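Local coordinates for molybdopterin molybdotransferase (Pyrococcus horikoshii, PDB 1UZ5), which probably inserts molybdate into adenylyl-molybdopterin, releasing AMP, in a magnesium-dependent step of molybdenum cofactor biosynthesis, at residues G189-P194 with G202-I207. Residues are numbered along the deposited sequence; the frame is centred on the assembly and turned at random.
Sequences GNEIVP and GQIYDI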
loop_
_atom_site.group_PDB
_atom_site.type_symbol
_atom_site.label_atom_id
_atom_site.label_comp_id
_atom_site.label_asym_id
_atom_site.label_seq_id
_atom_site.Cartn_x
_atom_site.Cartn_y
_atom_site.Cartn_z
ATOM N N GLY A 189 -16.952 12.655 25.669
ATOM C CA GLY A 189 -17.449 14.009 25.839
ATOM C C GLY A 189 -18.923 13.999 26.187
ATOM O O GLY A 189 -19.711 13.288 25.558
ATOM N N ASN A 190 -19.307 14.785 27.189
ATOM C CA ASN A 190 -20.706 14.838 27.596
ATOM C C ASN A 190 -21.577 15.526 26.555
ATOM O O ASN A 190 -22.798 15.376 26.558
ATOM C CB ASN A 190 -20.847 15.556 28.942
ATOM C CG ASN A 190 -20.124 14.837 30.061
ATOM O OD1 ASN A 190 -20.167 13.606 30.155
ATOM N ND2 ASN A 190 -19.459 15.600 30.922
ATOM N N GLU A 191 -20.950 16.271 25.650
ATOM C CA GLU A 191 -21.702 16.973 24.610
ATOM C C GLU A 191 -21.877 16.141 23.336
ATOM O O GLU A 191 -22.672 16.491 22.463
ATOM C CB GLU A 191 -20.997 18.287 24.244
ATOM C CG GLU A 191 -19.812 18.129 23.292
ATOM C CD GLU A 191 -18.537 17.652 23.971
ATOM O OE1 GLU A 191 -18.620 16.981 25.023
ATOM O OE2 GLU A 191 -17.444 17.943 23.437
ATOM N N ILE A 192 -21.151 15.032 23.233
ATOM C CA ILE A 192 -21.212 14.212 22.026
ATOM C C ILE A 192 -22.302 13.152 21.928
ATOM O O ILE A 192 -22.558 12.419 22.875
ATOM C CB ILE A 192 -19.852 13.516 21.776
ATOM C CG1 ILE A 192 -18.747 14.568 21.686
ATOM C CG2 ILE A 192 -19.905 12.705 20.475
ATOM C CD1 ILE A 192 -17.357 13.990 21.572
ATOM N N VAL A 193 -22.944 13.084 20.764
ATOM C CA VAL A 193 -23.968 12.076 20.500
ATOM C C VAL A 193 -23.700 11.477 19.112
ATOM O O VAL A 193 -23.136 12.140 18.234
ATOM C CB VAL A 193 -25.404 12.665 20.536
ATOM C CG1 VAL A 193 -25.634 13.370 21.865
ATOM C CG2 VAL A 193 -25.622 13.613 19.373
ATOM N N PRO A 194 -24.078 10.207 18.901
ATOM C CA PRO A 194 -23.859 9.555 17.602
ATOM C C PRO A 194 -24.754 10.138 16.505
ATOM O O PRO A 194 -25.877 10.571 16.775
ATOM C CB PRO A 194 -24.194 8.089 17.890
ATOM C CG PRO A 194 -23.925 7.949 19.369
ATOM C CD PRO A 194 -24.506 9.226 19.914
ATOM N N GLY A 202 -26.985 22.252 22.950
ATOM C CA GLY A 202 -25.812 21.989 23.774
ATOM C C GLY A 202 -25.040 20.737 23.357
ATOM O O GLY A 202 -23.912 20.521 23.791
ATOM N N GLN A 203 -25.638 19.907 22.514
ATOM C CA GLN A 203 -24.964 18.689 22.056
ATOM C C GLN A 203 -24.454 18.831 20.623
ATOM O O GLN A 203 -24.945 19.662 19.852
ATOM C CB GLN A 203 -25.921 17.503 22.107
ATOM C CG GLN A 203 -26.512 17.208 23.476
ATOM C CD GLN A 203 -27.535 16.084 23.418
ATOM O OE1 GLN A 203 -28.362 16.033 22.503
ATOM N NE2 GLN A 203 -27.490 15.185 24.394
ATOM N N ILE A 204 -23.463 18.021 20.272
ATOM C CA ILE A 204 -22.924 18.023 18.917
ATOM C C ILE A 204 -22.758 16.562 18.474
ATOM O O ILE A 204 -22.819 15.646 19.292
ATOM C CB ILE A 204 -21.564 18.727 18.841
ATOM C CG1 ILE A 204 -20.563 18.025 19.752
ATOM C CG2 ILE A 204 -21.708 20.201 19.243
ATOM C CD1 ILE A 204 -19.145 18.526 19.583
ATOM N N TYR A 205 -22.555 16.348 17.182
ATOM C CA TYR A 205 -22.382 14.997 16.654
ATOM C C TYR A 205 -20.920 14.587 16.635
ATOM O O TYR A 205 -20.032 15.419 16.455
ATOM C CB TYR A 205 -22.942 14.912 15.234
ATOM C CG TYR A 205 -24.440 14.971 15.169
ATOM C CD1 TYR A 205 -25.218 13.943 15.693
ATOM C CD2 TYR A 205 -25.087 16.052 14.567
ATOM C CE1 TYR A 205 -26.606 13.987 15.615
ATOM C CE2 TYR A 205 -26.467 16.105 14.485
ATOM C CZ TYR A 205 -27.222 15.070 15.007
ATOM O OH TYR A 205 -28.591 15.118 14.911
ATOM N N ASP A 206 -20.671 13.296 16.811
ATOM C CA ASP A 206 -19.307 12.789 16.782
ATOM C C ASP A 206 -18.703 13.041 15.413
ATOM O O ASP A 206 -19.400 12.986 14.403
ATOM C CB ASP A 206 -19.277 11.278 17.033
ATOM C CG ASP A 206 -17.932 10.661 16.686
ATOM O OD1 ASP A 206 -16.959 10.927 17.418
ATOM O OD2 ASP A 206 -17.844 9.925 15.672
ATOM N N ILE A 207 -17.410 13.330 15.383
ATOM C CA ILE A 207 -16.724 13.519 14.119
ATOM C C ILE A 207 -15.431 12.702 14.098
ATOM O O ILE A 207 -15.084 12.104 13.075
ATOM C CB ILE A 207 -16.391 15.003 13.845
ATOM C CG1 ILE A 207 -15.648 15.113 12.510
ATOM C CG2 ILE A 207 -15.565 15.579 14.986
ATOM C CD1 ILE A 207 -15.391 16.538 12.049
HETATM O O HOH W 1 -25.387 16.012 26.815
#
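Ile204 is gripped through both its backbone polar atoms: its N gives a nearly straight hydrogen bond (165°) to Glu191 O at 2.8 Å, and its O receives Val193 N at 3.0 Å. Asp206 N bonds Val193 O at 3.1 Å, completing the alternating ladder of a two-stranded parallel sheet, 192-193 with 204-205; Tyr205 CA also lies 3.4 Å from Val193 O in a CA-H...O contact (149° at H). Val193 CG1 lies 3.6 Å from Gln203 NE2, the side chains crossing at about a right angle, while CG2, set between the backbone N and carbonyl carbon, reaches Tyr205 CD1 at 3.7 Å. An alanine here would probably open a gap beside the Gln203 amide and the Tyr205 ring, although Gln203 OE1 keeps its hydrogen bond from Lys200 N and Tyr205 OH its bond with Asn197 O. Ile192 and Ile204 are on the opposite face; beside them Glu191 CG lies alongside Ile204 CG1 (3.6 Å), and Ile192 CG2 meets Asp206 CB (3.8 Å). Asp206 OD1 is hydrogen-bonded to Ser187 OG and Gly209 N, and OD2 to Arg210 N. Three backbone hydrogen bonds thus close a surface excursion between strand 182-188 and helix 208-219, burying 440 Å² in all.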